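Local atomic coordinates of mannan endo-1,6-alpha-mannosidase (Chaetomium thermophilum, PDB entry 6RY0), a protein that probably hydrolyses or transfers alpha-1,6-linked mannosides, as a family 76 glycosidase thought to pass GPI-anchored glycoproteins into the fungal cell wall. Residues Q281-K284 / D285-D288; V87-W90 / H91-D95. All blocks are in the same frame, centred on the assembly; numbering follows the deposited sequence.

Contact 1. Residues Q281-K284 / D285-D288; sequences QKWK and DRVD
Asp-285 answers Gln-281 one turn back: the amide nitrogen NE2 gives a hydrogen bond of 2.9 Å to OD1, arriving from above the carboxylate plane. The bend of the glutamine chain at chi2 (65°) folds its amide back over the helix to meet the acid. Arg-286 touches two side chains of the preceding turn, its guanidinium edge turned to the Trp-283 ring and one face to Lys-282. Its CZ stands 4.5 Å from the centroid of the six-membered ring of Trp-283, almost straight above it, a cation-pi contact with the two planes 77° apart. Arg-286 CD adds a CH-pi contact to the same face. Lys-282 CD lies 3.7 Å from Arg-286 NH2. A water accepts from both Lys-282 NZ and Arg-286 NH2, while Glu-223 pairs with the lysine and takes the indole N-H. Val-287 closes the backbone bond to Trp-283 O. In the conformer described, Lys-284 NZ makes a salt bridge of 2.9 Å to the syn lone pair of Asp-288 OD2; Asp-288 OD1 is hydrogen-bonded to His-340. This is i to i+3 and i+4 pairing along an amphipathic helix, 281-298, packed by Trp-283 and Val-287 on helix 261-278 in the (alpha/alpha)6 barrel of family 76.

Contact 2. Residues V87-W90 / H91-D95; sequences VDYW and HLTGD
Tyr-89 and Thr-93 meet twice, through backbone and side chain. The carbonyl oxygen of Tyr-89 accepts from Thr-93 N at 2.9 Å and from Thr-93 OG1 at 2.8 Å, the two donors reaching it from opposite faces of the carbonyl plane; a weak third bond comes from Leu-92 N. With OG1 set between the backbone nitrogen and the carbonyl carbon (chi1 71°), the hydroxyl also sits over the centre of the tyrosine ring. Thr-93 OG1 in turn accepts from Asp-95 N at 3.1 Å, so this hydroxyl is both donor and acceptor. At the far end of the ring, Tyr-89 OH donates to the anti lone pair of Asp-95 OD2 over 2.6 Å, while OD1 is taken by Ser-97. A phenylalanine in place of Tyr-89 would probably leave Asp-95 OD2 without this donor and the turn less firmly tied to the helix. Trp-90 O receives Gly-94 N at 2.8 Å, and the indole edge lies against Asp-95 O. In the conformer described, Asp-88 OD2 pairs with Arg-329 and OD1 accepts a hydrogen bond from Asn-143. Helix 76-93 thus ends at a glycine of positive phi (79°) within an ST turn, with Tyr-89 packed on helices 33-48 and 389-401.

In the fold
Taken together, the two contacts illustrate short-range pairing at the start of one helix and the end of another in one largely helical family 76 domain. Contact 1 belongs to the start of helix 281-298, contact 2 to the finish of helix 76-93. Contact 2 precedes contact 1 by almost 190 residues, and they do not touch: their centres are 29 Å apart and their nearest atoms about 18 Å. Each is tied to different neighbours, contact 1 to helix 261-278 and to Glu-223 on helix 216-231, contact 2 to helices 33-48, 99-108 and 389-401. Neither contact includes a calcium ligand. The calcium ion is bound by Asp-73 and His-385, residues just before helices 76-93 and 389-401 respectively; the first carries contact 2 and the second packs against it.

Contact 1. Residues Q281-K284 / D285-D288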
loop_
_atom_site.group_PDB
_atom_site.type_symbol
_atom_site.label_atom_id
_atom_site.label_comp_id
_atom_site.label_asym_id
_atom_site.label_seq_id
_atom_site.Cartn_x
_atom_site.Cartn_y
_atom_site.Cartn_z
ATOM N N GLN A 281 20.000 -0.623 16.254
ATOM C CA GLN A 281 19.466 -1.896 16.724
ATOM C C GLN A 281 18.007 -1.828 17.134
ATOM O O GLN A 281 17.282 -2.805 16.997
ATOM C CB GLN A 281 20.302 -2.384 17.913
ATOM C CG GLN A 281 19.905 -3.739 18.464
ATOM C CD GLN A 281 20.111 -4.859 17.498
ATOM O OE1 GLN A 281 21.066 -4.863 16.706
ATOM N NE2 GLN A 281 19.223 -5.843 17.560
ATOM N N LYS A 282 17.553 -0.692 17.640
ATOM C CA LYS A 282 16.151 -0.614 18.033
ATOM C C LYS A 282 15.229 -0.877 16.844
ATOM O O LYS A 282 14.166 -1.482 17.002
ATOM C CB LYS A 282 15.811 0.703 18.731
ATOM C CG LYS A 282 15.569 1.895 17.881
ATOM C CD LYS A 282 15.286 3.141 18.746
ATOM C CE LYS A 282 15.018 4.356 17.873
ATOM N NZ LYS A 282 14.924 5.579 18.648
ATOM N N TRP A 283 15.612 -0.430 15.665
ATOM C CA TRP A 283 14.821 -0.688 14.480
ATOM C C TRP A 283 14.904 -2.129 14.032
ATOM O O TRP A 283 13.911 -2.659 13.536
ATOM C CB TRP A 283 15.157 0.292 13.342
ATOM C CG TRP A 283 14.621 1.660 13.618
ATOM C CD1 TRP A 283 15.335 2.801 13.880
ATOM C CD2 TRP A 283 13.247 2.044 13.663
ATOM N NE1 TRP A 283 14.497 3.852 14.107
ATOM C CE2 TRP A 283 13.202 3.418 13.973
ATOM C CE3 TRP A 283 12.049 1.357 13.459
ATOM C CZ2 TRP A 283 11.990 4.109 14.085
ATOM C CZ3 TRP A 283 10.868 2.056 13.574
ATOM C CH2 TRP A 283 10.844 3.399 13.908
ATOM N N LYS A 284 16.055 -2.769 14.168
ATOM C CA LYS A 284 16.126 -4.199 13.901
ATOM C C LYS A 284 15.174 -4.953 14.811
ATOM O O LYS A 284 14.469 -5.860 14.373
ATOM C CB LYS A 284 17.546 -4.749 14.057
ATOM C CG LYS A 284 17.631 -6.196 13.583
ATOM C CD LYS A 284 19.015 -6.767 13.677
ATOM C CE LYS A 284 19.056 -8.223 13.239
ATOM N NZ LYS A 284 18.257 -9.113 14.124
ATOM N N ASP A 285 15.161 -4.592 16.088
ATOM C CA ASP A 285 14.282 -5.247 17.046
ATOM C C ASP A 285 12.831 -5.067 16.671
ATOM O O ASP A 285 12.023 -5.999 16.791
ATOM C CB ASP A 285 14.490 -4.699 18.466
ATOM C CG ASP A 285 15.837 -4.995 19.049
ATOM O OD1 ASP A 285 16.530 -5.905 18.561
ATOM O OD2 ASP A 285 16.184 -4.344 20.052
ATOM N N ARG A 286 12.479 -3.865 16.212
ATOM C CA ARG A 286 11.105 -3.576 15.807
ATOM C C ARG A 286 10.725 -4.374 14.556
ATOM O O ARG A 286 9.629 -4.922 14.487
ATOM C CB ARG A 286 10.915 -2.067 15.606
ATOM C CG ARG A 286 10.975 -1.296 16.907
ATOM C CD ARG A 286 11.227 0.176 16.716
ATOM N NE ARG A 286 11.466 0.785 18.010
ATOM C CZ ARG A 286 11.471 2.075 18.239
ATOM N NH1 ARG A 286 11.247 2.935 17.254
ATOM N NH2 ARG A 286 11.717 2.500 19.480
ATOM N N VAL A 287 11.631 -4.455 13.569
ATOM C CA VAL A 287 11.413 -5.320 12.419
ATOM C C VAL A 287 11.144 -6.738 12.879
ATOM O O VAL A 287 10.175 -7.380 12.452
ATOM C CB VAL A 287 12.639 -5.269 11.480
ATOM C CG1 VAL A 287 12.646 -6.425 10.473
ATOM C CG2 VAL A 287 12.711 -3.929 10.746
ATOM N N ASP A 288 12.006 -7.249 13.747
ATOM C CA ASP A 288 11.904 -8.653 14.139
ATOM C C ASP A 288 10.610 -8.917 14.906
ATOM O O ASP A 288 9.961 -9.937 14.686
ATOM C CB ASP A 288 13.120 -9.031 14.979
ATOM C CG ASP A 288 14.411 -9.043 14.176
ATOM O OD1 ASP A 288 14.348 -9.069 12.931
ATOM O OD2 ASP A 288 15.479 -9.077 14.827
HETATM O O HOH W 1 12.387 5.350 19.948
#

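Contact 2. Residues V87-W90 / H91-D95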
loop_
_atom_site.group_PDB
_atom_site.type_symbol
_atom_site.label_atom_id
_atom_site.label_comp_id
_atom_site.label_asym_id
_atom_site.label_seq_id
_atom_site.Cartn_x
_atom_site.Cartn_y
_atom_site.Cartn_z
ATOM N N VAL A 87 3.593 -0.469 -11.081
ATOM C CA VAL A 87 4.975 -0.007 -10.964
ATOM C C VAL A 87 5.865 -1.144 -10.466
ATOM O O VAL A 87 6.961 -1.388 -10.991
ATOM C CB VAL A 87 5.034 1.221 -10.034
ATOM C CG1 VAL A 87 6.468 1.602 -9.702
ATOM C CG2 VAL A 87 4.311 2.417 -10.669
ATOM N N ASP A 88 5.383 -1.871 -9.458
ATOM C CA ASP A 88 6.098 -3.055 -8.971
ATOM C C ASP A 88 6.159 -4.155 -10.037
ATOM O O ASP A 88 7.199 -4.787 -10.206
ATOM C CB ASP A 88 5.504 -3.603 -7.671
ATOM C CG ASP A 88 6.270 -3.199 -6.438
ATOM O OD1 ASP A 88 7.460 -2.818 -6.530
ATOM O OD2 ASP A 88 5.644 -3.308 -5.344
ATOM N N TYR A 89 5.054 -4.394 -10.735
ATOM C CA TYR A 89 5.025 -5.424 -11.784
ATOM C C TYR A 89 6.145 -5.208 -12.790
ATOM O O TYR A 89 6.888 -6.148 -13.116
ATOM C CB TYR A 89 3.661 -5.443 -12.465
ATOM C CG TYR A 89 3.627 -6.306 -13.709
ATOM C CD1 TYR A 89 3.588 -7.673 -13.628
ATOM C CD2 TYR A 89 3.668 -5.727 -14.974
ATOM C CE1 TYR A 89 3.614 -8.467 -14.791
ATOM C CE2 TYR A 89 3.704 -6.499 -16.123
ATOM C CZ TYR A 89 3.703 -7.872 -16.016
ATOM O OH TYR A 89 3.780 -8.698 -17.105
ATOM N N TRP A 90 6.280 -3.990 -13.306
ATOM C CA TRP A 90 7.339 -3.713 -14.261
ATOM C C TRP A 90 8.716 -3.905 -13.631
ATOM O O TRP A 90 9.621 -4.456 -14.256
ATOM C CB TRP A 90 7.165 -2.304 -14.832
ATOM C CG TRP A 90 8.398 -1.805 -15.509
ATOM C CD1 TRP A 90 8.890 -2.133 -16.746
ATOM C CD2 TRP A 90 9.339 -0.894 -14.937
ATOM N NE1 TRP A 90 10.065 -1.461 -16.974
ATOM C CE2 TRP A 90 10.367 -0.700 -15.870
ATOM C CE3 TRP A 90 9.410 -0.250 -13.701
ATOM C CZ2 TRP A 90 11.472 0.143 -15.607
ATOM C CZ3 TRP A 90 10.486 0.563 -13.436
ATOM C CH2 TRP A 90 11.489 0.773 -14.379
ATOM N N HIS A 91 8.896 -3.419 -12.407
ATOM C CA HIS A 91 10.160 -3.565 -11.702
ATOM C C HIS A 91 10.573 -5.028 -11.546
ATOM O O HIS A 91 11.748 -5.358 -11.598
ATOM C CB HIS A 91 10.009 -2.866 -10.354
ATOM C CG HIS A 91 11.117 -3.047 -9.381
ATOM N ND1 HIS A 91 12.367 -2.521 -9.561
ATOM C CD2 HIS A 91 11.125 -3.618 -8.154
ATOM C CE1 HIS A 91 13.108 -2.774 -8.490
ATOM N NE2 HIS A 91 12.377 -3.446 -7.614
ATOM N N LEU A 92 9.599 -5.885 -11.250
ATOM C CA LEU A 92 9.831 -7.287 -10.931
ATOM C C LEU A 92 9.993 -8.149 -12.178
ATOM O O LEU A 92 10.688 -9.152 -12.163
ATOM C CB LEU A 92 8.663 -7.805 -10.087
ATOM C CG LEU A 92 8.696 -7.274 -8.648
ATOM C CD1 LEU A 92 7.323 -7.328 -8.013
ATOM C CD2 LEU A 92 9.698 -8.000 -7.807
ATOM N N THR A 93 9.297 -7.794 -13.265
ATOM C CA THR A 93 9.245 -8.629 -14.458
ATOM C C THR A 93 10.009 -8.087 -15.659
ATOM O O THR A 93 10.351 -8.843 -16.543
ATOM C CB THR A 93 7.790 -8.865 -14.913
ATOM O OG1 THR A 93 7.258 -7.653 -15.445
ATOM C CG2 THR A 93 6.923 -9.481 -13.847
ATOM N N GLY A 94 10.253 -6.787 -15.691
ATOM C CA GLY A 94 10.815 -6.150 -16.849
ATOM C C GLY A 94 9.841 -5.867 -17.973
ATOM O O GLY A 94 10.242 -5.367 -19.006
ATOM N N ASP A 95 8.574 -6.185 -17.780
ATOM C CA ASP A 95 7.559 -5.980 -18.819
ATOM C C ASP A 95 7.032 -4.554 -18.726
ATOM O O ASP A 95 6.357 -4.245 -17.743
ATOM C CB ASP A 95 6.413 -6.969 -18.599
ATOM C CG ASP A 95 5.287 -6.792 -19.571
ATOM O OD1 ASP A 95 5.449 -6.036 -20.569
ATOM O OD2 ASP A 95 4.219 -7.413 -19.346
#